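PDB 3QAC: 11S globulin seed storage protein from Amaranthus hypochondriacus, which serves as a nutrient reservoir of the seed, an 11S proglobulin of two cupin domains whose mature form is a hexamer. Local coordinates for the interface of chains A and B. Coordinates in Å, arbitrary orientation; residue numbers count along the deposited sequence, not the author numbering. Chains: chain A/B, 11S globulin seed storage protein.

Contact 1: the interface of chains A and B. Residues chain A 172-174; chain B 11-15.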
loop_
_atom_site.group_PDB
_atom_site.type_symbol
_atom_site.label_atom_id
_atom_site.label_comp_id
_atom_site.label_asym_id
_atom_site.label_seq_id
_atom_site.Cartn_x
_atom_site.Cartn_y
_atom_site.Cartn_z
ATOM N N GLN A 172 -3.200 7.462 -7.711
ATOM C CA GLN A 172 -1.790 7.460 -8.074
ATOM C C GLN A 172 -1.291 8.839 -8.552
ATOM O O GLN A 172 -0.172 8.971 -9.025
ATOM C CB GLN A 172 -1.513 6.365 -9.105
ATOM C CG GLN A 172 -1.924 4.956 -8.621
ATOM C CD GLN A 172 -1.361 3.849 -9.497
ATOM O OE1 GLN A 172 -1.535 2.657 -9.229
ATOM N NE2 GLN A 172 -0.700 4.239 -10.557
ATOM N N LEU A 173 -2.135 9.856 -8.442
ATOM C CA LEU A 173 -1.723 11.225 -8.747
ATOM C C LEU A 173 -1.254 11.874 -7.451
ATOM O O LEU A 173 -0.884 11.184 -6.533
ATOM C CB LEU A 173 -2.877 12.007 -9.360
ATOM C CG LEU A 173 -3.416 11.412 -10.666
ATOM C CD1 LEU A 173 -4.745 12.052 -11.061
ATOM C CD2 LEU A 173 -2.396 11.565 -11.773
ATOM N N ASP A 174 -1.239 13.198 -7.367
ATOM C CA ASP A 174 -0.749 13.830 -6.144
ATOM C C ASP A 174 -1.636 13.536 -4.923
ATOM O O ASP A 174 -2.831 13.272 -5.047
ATOM C CB ASP A 174 -0.603 15.338 -6.329
ATOM C CG ASP A 174 0.533 15.719 -7.276
ATOM O OD1 ASP A 174 0.457 16.840 -7.809
ATOM O OD2 ASP A 174 1.485 14.928 -7.495
ATOM N N GLY B 11 5.847 16.665 -3.329
ATOM C CA GLY B 11 4.695 15.883 -3.734
ATOM C C GLY B 11 3.810 16.571 -4.754
ATOM O O GLY B 11 2.578 16.532 -4.653
ATOM N N ASN B 12 4.430 17.207 -5.743
ATOM C CA ASN B 12 3.669 17.837 -6.815
ATOM C C ASN B 12 4.059 17.353 -8.188
ATOM O O ASN B 12 3.797 18.017 -9.189
ATOM C CB ASN B 12 3.807 19.349 -6.744
ATOM C CG ASN B 12 2.902 19.948 -5.708
ATOM O OD1 ASN B 12 3.325 20.227 -4.586
ATOM N ND2 ASN B 12 1.628 20.123 -6.066
ATOM N N GLU B 13 4.696 16.192 -8.238
ATOM C CA GLU B 13 5.189 15.684 -9.509
ATOM C C GLU B 13 4.073 15.323 -10.488
ATOM O O GLU B 13 4.331 15.217 -11.685
ATOM C CB GLU B 13 6.138 14.513 -9.301
ATOM C CG GLU B 13 5.731 13.643 -8.153
ATOM C CD GLU B 13 6.167 14.229 -6.845
ATOM O OE1 GLU B 13 7.342 14.654 -6.764
ATOM O OE2 GLU B 13 5.342 14.263 -5.910
ATOM N N CYS B 14 2.838 15.163 -10.004
ATOM C CA CYS B 14 1.732 14.896 -10.923
ATOM C C CYS B 14 0.946 16.131 -11.352
ATOM O O CYS B 14 -0.001 16.007 -12.115
ATOM C CB CYS B 14 0.789 13.820 -10.370
ATOM S SG CYS B 14 1.576 12.224 -10.222
ATOM N N GLN B 15 1.330 17.310 -10.862
ATOM C CA GLN B 15 0.837 18.571 -11.413
ATOM C C GLN B 15 1.518 18.779 -12.756
ATOM O O GLN B 15 2.477 19.518 -12.869
ATOM C CB GLN B 15 1.206 19.741 -10.508
ATOM C CG GLN B 15 0.640 19.637 -9.116
ATOM C CD GLN B 15 -0.862 19.682 -9.124
ATOM O OE1 GLN B 15 -1.524 18.652 -9.262
ATOM N NE2 GLN B 15 -1.418 20.879 -8.985
#
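A:Asp174 pushes its carboxylate into the loop B:Gly11 to B:Cys14 near the start of the other subunit. The hydrogen bond comes first: the backbone N of B:Cys14 donates to OD2 of A:Asp174 over 2.9 Å. The N-H meets the syn side of the carboxylate but lies 23° out of its plane, and the angle of 149° at the hydrogen shows a moderately bent bond. CG of A:Asp174 stands beside its own backbone N, opposite the carbonyl carbon (chi1 -69°), which directs the carboxylate at the loop.

Polar but less certain is the approach of OD1 of A:Asp174 to OE1 of B:Gln15, 3.1 Å apart. As modelled both oxygens accept, so the pair reads as a clash; an amide flipped to offer its nitrogen would relieve it, and the contact is best treated as doubtful.

Packing supplies the rest. CB of B:Cys14 lies 3.6 Å from CG of A:Asp174, and its SG, half of the disulfide with B:Cys47, is 3.8 Å from CA of A:Leu173. Replacing A:Asp174 by an alanine would probably leave the N-H of B:Cys14 without its acceptor across the interface and open a gap over the loop.

Both segments are loops: A:172-174 follows strand 158-164, and B:11-15 precedes strand 26-30 and contains B:Cys14, whose disulfide ties the N-terminal segment to helix 43-48.

Contact 2: the interface of chains A and B. Residues chain A 212, 223-224; chain B 411-412, 418, 440, 444, 450.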
loop_
_atom_site.group_PDB
_atom_site.type_symbol
_atom_site.label_atom_id
_atom_site.label_comp_id
_atom_site.label_asym_id
_atom_site.label_seq_id
_atom_site.Cartn_x
_atom_site.Cartn_y
_atom_site.Cartn_z
ATOM N N PHE A 212 -12.708 17.694 -22.440
ATOM C CA PHE A 212 -12.909 17.839 -23.874
ATOM C C PHE A 212 -12.289 19.129 -24.380
ATOM O O PHE A 212 -11.719 19.151 -25.466
ATOM C CB PHE A 212 -14.389 17.762 -24.233
ATOM C CG PHE A 212 -14.979 16.399 -24.044
ATOM C CD1 PHE A 212 -16.062 16.205 -23.211
ATOM C CD2 PHE A 212 -14.422 15.302 -24.678
ATOM C CE1 PHE A 212 -16.598 14.941 -23.030
ATOM C CE2 PHE A 212 -14.945 14.044 -24.498
ATOM C CZ PHE A 212 -16.036 13.862 -23.670
ATOM N N SER A 223 -14.051 11.977 -33.577
ATOM C CA SER A 223 -14.151 10.901 -32.603
ATOM C C SER A 223 -15.589 10.457 -32.443
ATOM O O SER A 223 -15.875 9.269 -32.417
ATOM C CB SER A 223 -13.584 11.338 -31.253
ATOM O OG SER A 223 -12.180 11.477 -31.317
ATOM N N PHE A 224 -16.492 11.426 -32.360
ATOM C CA PHE A 224 -17.893 11.132 -32.095
ATOM C C PHE A 224 -18.745 10.985 -33.353
ATOM O O PHE A 224 -19.943 10.744 -33.257
ATOM C CB PHE A 224 -18.495 12.200 -31.172
ATOM C CG PHE A 224 -17.974 12.145 -29.757
ATOM C CD1 PHE A 224 -16.808 12.803 -29.406
ATOM C CD2 PHE A 224 -18.650 11.420 -28.782
ATOM C CE1 PHE A 224 -16.331 12.748 -28.113
ATOM C CE2 PHE A 224 -18.173 11.360 -27.483
ATOM C CZ PHE A 224 -17.014 12.025 -27.148
ATOM N N LEU B 411 -14.463 7.627 -24.203
ATOM C CA LEU B 411 -15.405 8.711 -24.045
ATOM C C LEU B 411 -16.409 8.650 -25.181
ATOM O O LEU B 411 -17.569 9.002 -25.007
ATOM C CB LEU B 411 -14.658 10.031 -24.040
ATOM C CG LEU B 411 -13.545 10.003 -22.989
ATOM C CD1 LEU B 411 -12.555 11.154 -23.192
ATOM C CD2 LEU B 411 -14.150 10.033 -21.591
ATOM N N ALA B 412 -15.958 8.171 -26.339
ATOM C CA ALA B 412 -16.821 8.025 -27.512
ATOM C C ALA B 412 -17.032 6.564 -27.881
ATOM O O ALA B 412 -16.207 5.711 -27.566
ATOM C CB ALA B 412 -16.237 8.791 -28.703
ATOM N N ILE B 418 -20.018 8.724 -22.875
ATOM C CA ILE B 418 -21.135 9.438 -23.485
ATOM C C ILE B 418 -22.342 8.522 -23.701
ATOM O O ILE B 418 -23.465 8.854 -23.331
ATOM C CB ILE B 418 -20.716 10.073 -24.823
ATOM C CG1 ILE B 418 -19.625 11.127 -24.591
ATOM C CG2 ILE B 418 -21.897 10.676 -25.523
ATOM C CD1 ILE B 418 -19.946 12.145 -23.507
ATOM N N LEU B 440 -24.524 12.503 -31.003
ATOM C CA LEU B 440 -23.352 12.505 -30.145
ATOM C C LEU B 440 -23.201 11.115 -29.528
ATOM O O LEU B 440 -22.096 10.578 -29.453
ATOM C CB LEU B 440 -23.484 13.563 -29.054
ATOM C CG LEU B 440 -22.293 13.684 -28.102
ATOM C CD1 LEU B 440 -21.011 13.854 -28.898
ATOM C CD2 LEU B 440 -22.495 14.845 -27.131
ATOM N N ARG B 444 -21.220 6.970 -33.484
ATOM C CA ARG B 444 -19.973 6.223 -33.426
ATOM C C ARG B 444 -20.233 4.804 -32.903
ATOM O O ARG B 444 -20.161 4.565 -31.701
ATOM C CB ARG B 444 -18.984 6.965 -32.526
ATOM C CG ARG B 444 -17.690 6.235 -32.319
ATOM C CD ARG B 444 -17.069 5.907 -33.640
ATOM N NE ARG B 444 -16.637 7.116 -34.313
ATOM C CZ ARG B 444 -16.079 7.124 -35.515
ATOM N NH1 ARG B 444 -15.901 5.979 -36.164
ATOM N NH2 ARG B 444 -15.702 8.270 -36.065
ATOM N N PHE B 450 -11.527 2.914 -33.883
ATOM C CA PHE B 450 -12.315 3.416 -35.002
ATOM C C PHE B 450 -11.476 3.490 -36.255
ATOM O O PHE B 450 -10.281 3.760 -36.198
ATOM C CB PHE B 450 -12.787 4.842 -34.736
ATOM C CG PHE B 450 -13.532 5.012 -33.457
ATOM C CD1 PHE B 450 -13.659 6.268 -32.891
ATOM C CD2 PHE B 450 -14.110 3.923 -32.820
ATOM C CE1 PHE B 450 -14.355 6.437 -31.714
ATOM C CE2 PHE B 450 -14.797 4.076 -31.636
ATOM C CZ PHE B 450 -14.926 5.332 -31.077
HETATM O O HOH W 1 -20.846 9.178 -31.356
#
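The ring of A:Phe224 enters an apolar pocket of the neighbouring subunit, a subunit-subunit contact of the globulin oligomer. B:Ala412 covers one face, its CB 3.5 Å from the ring centroid in a CH-pi contact. B:Leu440 crosses the ring at a slant and brings one branch, CD1, over the other face at the CG-CD2 side, 3.4 Å from CD2 of A:Phe224. Its CG points away from its own backbone N (chi1 -179°), carrying that methyl to the phenylalanine. B:Ile418 lies at about a right angle to the aromatic side chain, its CG1 modelled 3.2 Å from CE2 of A:Phe224, too short to read as more than contact at the ring's rim. Chain B hides 64 Å² of A:Phe224. A:Phe212 and B:Leu411 run past one another in opposite directions at a looser 4.0 Å, between CE2 and CD1 respectively.

Polar contacts border the ring. NE of B:Arg444 donates to the carbonyl O of A:Ser223 over 3.0 Å, from 41° above the carbonyl plane. The bends at chi2 and chi3 of B:Arg444 bring NE round to that oxygen, while CD rests over the centre of the B:Phe450 ring, which supports the arginine and itself reaches O of A:Ser223 with CE1. A water joins the carbonyl oxygens of A:Phe224 and B:Leu440.

A:Ser223 and A:Phe224 close helix 217-224; their partners come from helices 417-420 and 434-442, neighbouring loops and strand 449-450.

Contact 3: the interface of chains A and B. Residues chain A 62, 64-65, 183-185, 241; chain B 429-430.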
loop_
_atom_site.group_PDB
_atom_site.type_symbol
_atom_site.label_atom_id
_atom_site.label_comp_id
_atom_site.label_asym_id
_atom_site.label_seq_id
_atom_site.Cartn_x
_atom_site.Cartn_y
_atom_site.Cartn_z
ATOM N N LEU A 62 -28.327 19.440 -12.039
ATOM C CA LEU A 62 -27.554 18.339 -12.573
ATOM C C LEU A 62 -26.055 18.534 -12.331
ATOM O O LEU A 62 -25.414 19.374 -12.970
ATOM C CB LEU A 62 -27.838 18.191 -14.065
ATOM C CG LEU A 62 -27.050 17.142 -14.838
ATOM C CD1 LEU A 62 -27.305 15.766 -14.264
ATOM C CD2 LEU A 62 -27.472 17.191 -16.268
ATOM N N LEU A 64 -22.718 17.860 -13.210
ATOM C CA LEU A 64 -22.151 17.397 -14.471
ATOM C C LEU A 64 -21.290 16.158 -14.235
ATOM O O LEU A 64 -20.746 15.974 -13.154
ATOM C CB LEU A 64 -21.321 18.507 -15.126
ATOM C CG LEU A 64 -21.996 19.868 -15.372
ATOM C CD1 LEU A 64 -20.986 20.888 -15.818
ATOM C CD2 LEU A 64 -23.088 19.765 -16.401
ATOM N N PRO A 65 -21.179 15.288 -15.239
ATOM C CA PRO A 65 -20.308 14.133 -15.064
ATOM C C PRO A 65 -18.860 14.535 -14.795
ATOM O O PRO A 65 -18.302 15.412 -15.467
ATOM C CB PRO A 65 -20.407 13.415 -16.413
ATOM C CG PRO A 65 -21.066 14.399 -17.345
ATOM C CD PRO A 65 -21.984 15.166 -16.462
ATOM N N LEU A 183 -16.434 16.132 -17.465
ATOM C CA LEU A 183 -16.732 15.632 -18.796
ATOM C C LEU A 183 -17.628 16.589 -19.557
ATOM O O LEU A 183 -18.054 16.294 -20.669
ATOM C CB LEU A 183 -17.400 14.270 -18.677
ATOM C CG LEU A 183 -16.348 13.209 -18.400
ATOM C CD1 LEU A 183 -16.980 11.909 -17.944
ATOM C CD2 LEU A 183 -15.543 13.021 -19.673
ATOM N N ALA A 184 -17.920 17.725 -18.941
ATOM C CA ALA A 184 -18.797 18.721 -19.536
ATOM C C ALA A 184 -18.679 20.034 -18.769
ATOM O O ALA A 184 -18.241 20.055 -17.620
ATOM C CB ALA A 184 -20.261 18.223 -19.529
ATOM N N GLY A 185 -19.073 21.126 -19.407
ATOM C CA GLY A 185 -19.124 22.418 -18.749
ATOM C C GLY A 185 -17.782 23.116 -18.669
ATOM O O GLY A 185 -16.803 22.697 -19.285
ATOM N N ARG A 241 -22.240 28.034 -16.537
ATOM C CA ARG A 241 -23.131 27.421 -15.561
ATOM C C ARG A 241 -22.424 26.778 -14.379
ATOM O O ARG A 241 -23.053 26.526 -13.342
ATOM C CB ARG A 241 -24.017 26.389 -16.238
ATOM C CG ARG A 241 -24.912 26.961 -17.311
ATOM C CD ARG A 241 -25.601 25.831 -18.036
ATOM N NE ARG A 241 -24.626 24.965 -18.684
ATOM C CZ ARG A 241 -24.886 23.718 -19.057
ATOM N NH1 ARG A 241 -23.943 22.988 -19.643
ATOM N NH2 ARG A 241 -26.093 23.202 -18.839
ATOM N N ILE B 429 -26.331 18.659 -20.383
ATOM C CA ILE B 429 -24.975 19.038 -19.973
ATOM C C ILE B 429 -24.214 19.689 -21.106
ATOM O O ILE B 429 -23.262 20.433 -20.873
ATOM C CB ILE B 429 -24.122 17.850 -19.446
ATOM C CG1 ILE B 429 -23.946 16.780 -20.529
ATOM C CG2 ILE B 429 -24.709 17.277 -18.169
ATOM C CD1 ILE B 429 -23.128 15.599 -20.085
ATOM N N TYR B 430 -24.617 19.403 -22.335
ATOM C CA TYR B 430 -23.921 19.986 -23.466
ATOM C C TYR B 430 -24.725 21.114 -24.093
ATOM O O TYR B 430 -24.254 21.782 -25.006
ATOM C CB TYR B 430 -23.547 18.905 -24.481
ATOM C CG TYR B 430 -22.533 17.936 -23.921
ATOM C CD1 TYR B 430 -22.816 16.574 -23.832
ATOM C CD2 TYR B 430 -21.306 18.390 -23.427
ATOM C CE1 TYR B 430 -21.894 15.680 -23.309
ATOM C CE2 TYR B 430 -20.374 17.508 -22.895
ATOM C CZ TYR B 430 -20.674 16.146 -22.836
ATOM O OH TYR B 430 -19.764 15.241 -22.304
#
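CB of A:Ala184 sits above the rim of the B:Tyr430 ring, 3.4 Å from CE2, on the same face that CG1 of the preceding B:Ile429 covers. In this contact between cupin-fold subunits of the 11S globulin family, the other flat group is the guanidinium of A:Arg241. The carbonyl O of B:Ile429 lies 1° from the guanidinium plane and accepts from NH1 of A:Arg241 over 2.9 Å. Seen from the acceptor, however, NH1 stands 58° above the carbonyl plane, away from the lone pairs.

The phenol OH of B:Tyr430 donates to the carbonyl O of A:Leu183 at 2.6 Å, tilted from the carbonyl plane. This bond ties the far end of the ring to chain A, and the two carbonyl bonds together hold the C-terminal turn of helix 423-430 at both residues.

Between them B:Ile429 faces strand 61-68. Its CG1 occupies the crowded position between backbone N and carbonyl carbon, and this torsion (chi1 61°) turns CG2 to the leucines and CG1, with CD1 beyond it, to the proline. CG2 packs tightly, 3.4 Å from CD2 of A:Leu62 and 3.5 Å from CD2 of A:Leu64; the former side chain slants across the isoleucine, the latter runs antiparallel to it. The other branch extends straight and brings CD1 up to CG of the A:Pro65 ring, 3.6 Å away. A:Ala184 closes against CB of B:Ile429.

Contacts 2 and 3 lie close, about 16 Å between the centres of their C-alpha atoms, whereas contact 1 is about 28 Å from contact 2 and 26 Å from contact 3. Chain B brings helices 417-420 and 434-442 to contact 2, where they receive a helix end of chain A, and helix 423-430, which lies between them in sequence, to contact 3, where it docks on strand 61-68; the two share no residue. Contact 1 adds a separate N-terminal touch. Because the pairing of A with B is not an exact two-fold and three copies form the deposited assembly, the same unlike surfaces can repeat round a trimer, consistent with half of the hexamer.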